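Local coordinates for hypothetical protein (Streptococcus pneumoniae, PDB 2HIY), which is of unknown function, a conserved bacterial protein of the DUF1697 family, found here as an assembly of four chains, at residues 25-28 with 29-33; 115-118 with 119-123; 93-97 with 98-102. All blocks are in the same frame, centred on the assembly; numbering follows the deposited sequence. Where two conformers were deposited one is given.

Interaction 1 of 3, residues 25-28 with 29-33; sequences AELR and QELTN
The carbonyl oxygen of R28 takes two bonds from T32: the hydroxyl OG1 donates to R28 O over 2.8 Å, and the amide N of T32 reaches the same R28 O over 3.0 Å. The two donors arrive from opposite faces of the carbonyl plane, each tilted from it. Threonine suits this place because OG1 stands anti to its own carbonyl carbon, chi1 -60°, which turns the hydroxyl back toward the preceding turn and sends CG2 the other way. One residue earlier along the helix, on its buried side, L27 and L31 meet through CG of L27 and CD1 of L31, 3.9 Å apart, their branches crossing at a slant. Beneath them L31 N donates to L27 O over 2.8 Å, almost straight at 166°. Both pairs are i to i+4 contacts of an alpha helix, 24-34, which packs beside a four-stranded antiparallel sheet. Its leucine stripe faces inward: L27 and L31 both touch I48 on strand 47-52 and F66 on helix 56-70, so bulky aliphatic residues fit there. On another flank the extended side chain of E30 runs back along the preceding turn, bringing CG to 3.2 Å from E26 O, while E30 N donates to that oxygen. The two carboxylates are near but not touching, with E26 OE1 4.7 Å from E30 OE2, and this closeness of like charges may raise their proton affinity slightly. A hydrogen bond between E30 OE1 and Y71 OH secures one carboxylate. R28 bends at chi3, -59°, so that CA of A25 lies over the rim of one guanidinium face. Its NH1 is hydrogen-bonded to S41 OG and salt-bridged to E61 of a second subunit, a task for which a long, many-armed cation is well suited.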
loop_
_atom_site.group_PDB
_atom_site.type_symbol
_atom_site.label_atom_id
_atom_site.label_comp_id
_atom_site.label_asym_id
_atom_site.label_seq_id
_atom_site.Cartn_x
_atom_site.Cartn_y
_atom_site.Cartn_z
ATOM N N ALA D 25 9.378 12.285 -22.241
ATOM C CA ALA D 25 9.392 13.017 -23.495
ATOM C C ALA D 25 9.640 14.516 -23.287
ATOM O O ALA D 25 10.272 15.176 -24.132
ATOM C CB ALA D 25 8.094 12.790 -24.267
ATOM N N GLU D 26 9.086 15.077 -22.213
ATOM C CA GLU D 26 9.300 16.495 -21.913
ATOM C C GLU D 26 10.753 16.748 -21.549
ATOM O O GLU D 26 11.370 17.692 -22.057
ATOM C CB GLU D 26 8.379 16.971 -20.789
ATOM C CG GLU D 26 6.926 16.992 -21.219
ATOM C CD GLU D 26 5.939 17.308 -20.120
ATOM O OE1 GLU D 26 6.335 17.599 -18.971
ATOM O OE2 GLU D 26 4.724 17.241 -20.423
ATOM N N LEU D 27 11.300 15.927 -20.661
ATOM C CA LEU D 27 12.696 16.074 -20.286
ATOM C C LEU D 27 13.621 15.953 -21.519
ATOM O O LEU D 27 14.578 16.731 -21.650
ATOM C CB LEU D 27 13.072 15.023 -19.229
ATOM C CG LEU D 27 14.496 15.155 -18.683
ATOM C CD1 LEU D 27 14.724 16.519 -18.033
ATOM C CD2 LEU D 27 14.809 14.042 -17.700
ATOM N N ARG D 28 13.400 14.969 -22.388
ATOM C CA ARG D 28 14.229 14.830 -23.580
ATOM C C ARG D 28 14.184 16.103 -24.418
ATOM O O ARG D 28 15.229 16.570 -24.875
ATOM C CB ARG D 28 13.844 13.588 -24.413
ATOM C CG ARG D 28 14.012 12.293 -23.645
ATOM C CD ARG D 28 13.957 11.087 -24.610
ATOM N NE ARG D 28 12.698 11.041 -25.349
ATOM C CZ ARG D 28 11.615 10.346 -24.998
ATOM N NH1 ARG D 28 11.606 9.605 -23.896
ATOM N NH2 ARG D 28 10.535 10.413 -25.753
ATOM N N GLN D 29 12.996 16.669 -24.607
ATOM C CA GLN D 29 12.871 17.915 -25.384
ATOM C C GLN D 29 13.583 19.070 -24.686
ATOM O O GLN D 29 14.286 19.869 -25.332
ATOM C CB GLN D 29 11.386 18.263 -25.641
ATOM C CG GLN D 29 11.143 19.679 -26.223
ATOM C CD GLN D 29 11.505 19.771 -27.680
ATOM O OE1 GLN D 29 10.690 19.447 -28.547
ATOM N NE2 GLN D 29 12.729 20.229 -27.975
ATOM N N GLU D 30 13.373 19.192 -23.381
ATOM C CA GLU D 30 14.006 20.271 -22.620
ATOM C C GLU D 30 15.540 20.187 -22.634
ATOM O O GLU D 30 16.227 21.201 -22.807
ATOM C CB GLU D 30 13.492 20.214 -21.190
ATOM C CG GLU D 30 12.032 20.627 -21.092
ATOM C CD GLU D 30 11.286 20.045 -19.914
ATOM O OE1 GLU D 30 11.870 19.343 -19.052
ATOM O OE2 GLU D 30 10.056 20.296 -19.880
ATOM N N LEU D 31 16.081 18.979 -22.485
ATOM C CA LEU D 31 17.548 18.831 -22.545
ATOM C C LEU D 31 18.084 19.075 -23.949
ATOM O O LEU D 31 19.202 19.553 -24.122
ATOM C CB LEU D 31 17.977 17.447 -22.047
ATOM C CG LEU D 31 17.689 17.217 -20.558
ATOM C CD1 LEU D 31 18.073 15.777 -20.183
ATOM C CD2 LEU D 31 18.441 18.228 -19.680
ATOM N N THR D 32 17.293 18.771 -24.969
ATOM C CA THR D 32 17.668 19.074 -26.351
ATOM C C THR D 32 17.724 20.594 -26.505
ATOM O O THR D 32 18.682 21.140 -27.083
ATOM C CB THR D 32 16.682 18.418 -27.355
ATOM O OG1 THR D 32 16.697 17.002 -27.174
ATOM C CG2 THR D 32 17.088 18.693 -28.801
ATOM N N ASN D 33 16.719 21.290 -25.978
ATOM C CA ASN D 33 16.740 22.759 -26.019
ATOM C C ASN D 33 17.917 23.339 -25.243
ATOM O O ASN D 33 18.448 24.396 -25.623
ATOM C CB ASN D 33 15.431 23.294 -25.449
ATOM C CG ASN D 33 14.258 23.064 -26.383
ATOM O OD1 ASN D 33 14.439 22.752 -27.566
ATOM N ND2 ASN D 33 13.037 23.230 -25.852
#

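Interaction 2 of 3, residues 115-118 with 119-123; sequences DQVI and ATVES
From D115 to E122 the backbone is regular alpha helix, each amide donating to the carbonyl four residues back: A119 to D115, T120 to Q116, V121 to V117 and E122 to I118. The V121 N to V117 O bond, 2.8 Å, is nearly linear at 170°. S123 N makes weak bonds to both A119 O and T120 O, and the hydroxyl S123 OG donates to T120 O over 2.6 Å, in the carbonyl plane on a lone pair. A small hydroxyl residue is apt there, since its short arm can fold back onto the carbonyl three residues earlier. Helix 114-122 lies against the antiparallel sheet that includes strands 129-133 and 137-142, and its valines form the buried face. CG1 of V117 stands 4.2 Å from CG2 of V121, and both side chains reach I138 and F162; short branched valines let the helix lie close to the sheet at I138. On another flank, where T120 also touches V160, T120 OG1 lies 3.1 Å from Q116 O and 3.2 Å from Q116 OE1, so its one proton has a choice of acceptors. Q116 brings OE1 there by bending at chi2, 60°. I118 and E122 run side by side in the same direction, CG2 of I118 lying 3.6 Å from OE2 of E122, and both side chains rest on F133.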
loop_
_atom_site.group_PDB
_atom_site.type_symbol
_atom_site.label_atom_id
_atom_site.label_comp_id
_atom_site.label_asym_id
_atom_site.label_seq_id
_atom_site.Cartn_x
_atom_site.Cartn_y
_atom_site.Cartn_z
ATOM N N ASP D 115 35.313 9.945 -0.146
ATOM C CA ASP D 115 36.024 9.450 1.001
ATOM C C ASP D 115 35.148 9.356 2.260
ATOM O O ASP D 115 35.311 8.440 3.062
ATOM C CB ASP D 115 37.281 10.276 1.271
ATOM C CG ASP D 115 38.429 9.939 0.312
ATOM O OD1 ASP D 115 38.328 8.996 -0.512
ATOM O OD2 ASP D 115 39.468 10.605 0.454
ATOM N N GLN D 116 34.233 10.320 2.428
ATOM C CA GLN D 116 33.292 10.213 3.534
ATOM C C GLN D 116 32.339 9.033 3.367
ATOM O O GLN D 116 32.042 8.326 4.336
ATOM C CB GLN D 116 32.517 11.514 3.718
ATOM C CG GLN D 116 31.511 11.460 4.885
ATOM C CD GLN D 116 32.147 11.182 6.251
ATOM O OE1 GLN D 116 32.193 10.020 6.758
ATOM N NE2 GLN D 116 32.621 12.248 6.871
ATOM N N VAL D 117 31.879 8.817 2.135
ATOM C CA VAL D 117 31.025 7.651 1.876
ATOM C C VAL D 117 31.737 6.345 2.197
ATOM O O VAL D 117 31.196 5.482 2.890
ATOM C CB VAL D 117 30.562 7.632 0.405
ATOM C CG1 VAL D 117 29.799 6.338 0.070
ATOM C CG2 VAL D 117 29.684 8.848 0.113
ATOM N N ILE D 118 33.006 6.251 1.787
ATOM C CA ILE D 118 33.773 5.039 2.077
ATOM C C ILE D 118 33.900 4.840 3.591
ATOM O O ILE D 118 33.710 3.755 4.114
ATOM C CB ILE D 118 35.160 5.143 1.414
ATOM C CG1 ILE D 118 35.019 5.063 -0.118
ATOM C CG2 ILE D 118 36.070 4.041 1.904
ATOM C CD1 ILE D 118 36.335 5.370 -0.888
ATOM N N ALA D 119 34.209 5.930 4.308
ATOM C CA ALA D 119 34.392 5.771 5.759
ATOM C C ALA D 119 33.102 5.338 6.426
ATOM O O ALA D 119 33.086 4.450 7.274
ATOM C CB ALA D 119 34.906 7.093 6.390
ATOM N N THR D 120 31.995 5.931 6.012
ATOM C CA THR D 120 30.694 5.557 6.577
ATOM C C THR D 120 30.354 4.101 6.251
ATOM O O THR D 120 29.990 3.344 7.148
ATOM C CB THR D 120 29.631 6.497 6.045
ATOM O OG1 THR D 120 29.922 7.818 6.520
ATOM C CG2 THR D 120 28.226 6.083 6.545
ATOM N N VAL D 121 30.517 3.715 4.984
ATOM C CA VAL D 121 30.195 2.339 4.622
ATOM C C VAL D 121 31.093 1.346 5.366
ATOM O O VAL D 121 30.620 0.337 5.863
ATOM C CB VAL D 121 30.252 2.134 3.116
ATOM C CG1 VAL D 121 30.097 0.677 2.784
ATOM C CG2 VAL D 121 29.135 2.920 2.434
ATOM N N GLU D 122 32.371 1.693 5.492
ATOM C CA GLU D 122 33.301 0.790 6.173
ATOM C C GLU D 122 32.958 0.647 7.633
ATOM O O GLU D 122 33.384 -0.359 8.246
ATOM C CB GLU D 122 34.734 1.334 6.058
ATOM C CG GLU D 122 35.381 1.033 4.718
ATOM C CD GLU D 122 36.763 1.691 4.567
ATOM O OE1 GLU D 122 37.087 2.669 5.303
ATOM O OE2 GLU D 122 37.501 1.263 3.663
ATOM N N SER D 123 32.264 1.616 8.224
ATOM C CA SER D 123 31.860 1.554 9.643
ATOM C C SER D 123 30.714 0.575 9.896
ATOM O O SER D 123 30.427 0.231 11.041
ATOM C CB SER D 123 31.454 2.938 10.188
ATOM O OG SER D 123 30.139 3.325 9.767
#

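Interaction 3 of 3, residues 93-97 with 98-102; sequences PAWWS and RDLAR
The amide N of R98 donates to W95 O over 3.0 Å, closing the 3-10 turn of 94-97. The bond is fairly straight at 153° but comes from well above the carbonyl plane, not on a lone pair. From the same residue an arginine chain, extended from CG to NE, doubles back over the turn: A94 O lies under the centre of one guanidinium face, 3.9 Å from R98 CZ, while R98 NH1 approaches W95 CB at 3.5 Å. Arginine is long enough to reach back across the turn to A94 and W95. This 3-10 turn sits in the loop between helix 82-89 and strand 102-108, with D99 at the centre of an inverse gamma turn and A101 and R102 forming a classic beta bulge opposite K142. L100 points back at the turn, its CD1 3.5 Å from W95 O and its CD2 4.1 Å from W95 CE3. W95 holds its indole in the crowded position between backbone N and carbonyl carbon, chi1 50°, and P93 CB rests over one face, toward the ring's rim. Such a broad aromatic can also span V130 and Y132 of strand 129-133. W96, turned inward, meets F139 and F174 edge-to-face, and the side chain of D99 lies about 4 Å from a bound magnesium ion.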
loop_
_atom_site.group_PDB
_atom_site.type_symbol
_atom_site.label_atom_id
_atom_site.label_comp_id
_atom_site.label_asym_id
_atom_site.label_seq_id
_atom_site.Cartn_x
_atom_site.Cartn_y
_atom_site.Cartn_z
ATOM N N PRO D 93 33.965 -7.020 -9.769
ATOM C CA PRO D 93 34.236 -8.125 -8.844
ATOM C C PRO D 93 33.835 -9.473 -9.465
ATOM O O PRO D 93 32.846 -9.544 -10.206
ATOM C CB PRO D 93 33.355 -7.800 -7.633
ATOM C CG PRO D 93 33.155 -6.272 -7.715
ATOM C CD PRO D 93 33.056 -6.003 -9.193
ATOM N N ALA D 94 34.521 -10.550 -9.119
ATOM C CA ALA D 94 34.169 -11.857 -9.696
ATOM C C ALA D 94 32.768 -12.259 -9.273
ATOM O O ALA D 94 32.019 -12.897 -10.045
ATOM C CB ALA D 94 35.189 -12.900 -9.301
ATOM N N TRP D 95 32.345 -11.842 -8.088
ATOM C CA TRP D 95 31.026 -12.239 -7.597
ATOM C C TRP D 95 29.910 -11.459 -8.275
ATOM O O TRP D 95 28.742 -11.849 -8.205
ATOM C CB TRP D 95 30.960 -12.099 -6.075
ATOM C CG TRP D 95 31.424 -10.760 -5.536
ATOM C CD1 TRP D 95 32.656 -10.481 -5.008
ATOM C CD2 TRP D 95 30.650 -9.563 -5.418
ATOM N NE1 TRP D 95 32.703 -9.169 -4.578
ATOM C CE2 TRP D 95 31.486 -8.595 -4.826
ATOM C CE3 TRP D 95 29.336 -9.204 -5.762
ATOM C CZ2 TRP D 95 31.043 -7.294 -4.542
ATOM C CZ3 TRP D 95 28.914 -7.904 -5.477
ATOM C CH2 TRP D 95 29.770 -6.975 -4.892
ATOM N N TRP D 96 30.246 -10.364 -8.951
ATOM C CA TRP D 96 29.219 -9.539 -9.567
ATOM C C TRP D 96 28.482 -10.269 -10.669
ATOM O O TRP D 96 27.332 -9.931 -10.976
ATOM C CB TRP D 96 29.860 -8.256 -10.097
ATOM C CG TRP D 96 28.948 -7.225 -10.719
ATOM C CD1 TRP D 96 28.910 -6.867 -12.018
ATOM C CD2 TRP D 96 28.027 -6.376 -10.020
ATOM N NE1 TRP D 96 28.000 -5.846 -12.206
ATOM C CE2 TRP D 96 27.425 -5.545 -11.000
ATOM C CE3 TRP D 96 27.633 -6.255 -8.681
ATOM C CZ2 TRP D 96 26.496 -4.558 -10.668
ATOM C CZ3 TRP D 96 26.685 -5.301 -8.360
ATOM C CH2 TRP D 96 26.116 -4.465 -9.356
ATOM N N SER D 97 29.102 -11.262 -11.287
ATOM C CA SER D 97 28.402 -12.002 -12.330
ATOM C C SER D 97 27.629 -13.220 -11.814
ATOM O O SER D 97 26.878 -13.831 -12.573
ATOM C CB SER D 97 29.367 -12.416 -13.446
ATOM O OG SER D 97 30.376 -13.254 -12.934
ATOM N N ARG D 98 27.798 -13.566 -10.534
ATOM C CA ARG D 98 27.182 -14.765 -9.963
ATOM C C ARG D 98 25.729 -14.533 -9.527
ATOM O O ARG D 98 25.283 -13.386 -9.409
ATOM C CB ARG D 98 27.985 -15.253 -8.760
ATOM C CG ARG D 98 29.383 -15.654 -9.118
ATOM C CD ARG D 98 30.066 -16.231 -7.883
ATOM N NE ARG D 98 31.446 -16.500 -8.267
ATOM C CZ ARG D 98 32.521 -15.996 -7.652
ATOM N NH1 ARG D 98 32.385 -15.302 -6.528
ATOM N NH2 ARG D 98 33.717 -16.244 -8.163
ATOM N N ASP D 99 25.027 -15.628 -9.241
ATOM C CA ASP D 99 23.585 -15.585 -8.975
ATOM C C ASP D 99 23.251 -15.260 -7.524
ATOM O O ASP D 99 22.578 -16.029 -6.837
ATOM C CB ASP D 99 22.993 -16.944 -9.361
ATOM C CG ASP D 99 21.474 -16.964 -9.326
ATOM O OD1 ASP D 99 20.840 -15.899 -9.530
ATOM O OD2 ASP D 99 20.928 -18.067 -9.099
ATOM N N LEU D 100 23.701 -14.098 -7.060
ATOM C CA LEU D 100 23.350 -13.620 -5.727
ATOM C C LEU D 100 21.904 -13.198 -5.774
ATOM O O LEU D 100 21.399 -12.783 -6.832
ATOM C CB LEU D 100 24.204 -12.402 -5.384
ATOM C CG LEU D 100 25.597 -12.731 -4.840
ATOM C CD1 LEU D 100 26.524 -13.325 -5.902
ATOM C CD2 LEU D 100 26.206 -11.444 -4.301
ATOM N N ALA D 101 21.253 -13.231 -4.620
ATOM C CA ALA D 101 19.830 -12.892 -4.586
ATOM C C ALA D 101 19.583 -11.479 -5.047
ATOM O O ALA D 101 18.622 -11.218 -5.776
ATOM C CB ALA D 101 19.243 -13.087 -3.215
ATOM N N ARG D 102 20.435 -10.543 -4.632
ATOM C CA ARG D 102 20.268 -9.130 -5.021
ATOM C C ARG D 102 21.635 -8.517 -5.288
ATOM O O ARG D 102 22.574 -8.718 -4.497
ATOM C CB ARG D 102 19.551 -8.344 -3.926
ATOM C CG ARG D 102 18.167 -8.918 -3.670
ATOM C CD ARG D 102 17.312 -7.957 -2.994
ATOM N NE ARG D 102 16.134 -8.607 -2.435
ATOM C CZ ARG D 102 15.189 -7.927 -1.803
ATOM N NH1 ARG D 102 15.291 -6.602 -1.717
ATOM N NH2 ARG D 102 14.149 -8.553 -1.292
#

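Interactions 1 and 2 are both turns of helices, each packed against its own four-stranded antiparallel sheet, and they lie on opposite sides of the chain's centre, their centres about 36 Å apart. Each is partly buried, with an aliphatic pair on the sheet side and mostly polar residues elsewhere, and R28 of interaction 1 adds a salt bridge to a second subunit. Interaction 3 is a surface contact in an irregular loop, with a single cross-segment hydrogen bond and tryptophans where the helices use leucine or valine. Its W95 and the V121 of interaction 2 both touch strand 129-133, although the nearest atoms of these two contacts are about 11 Å apart.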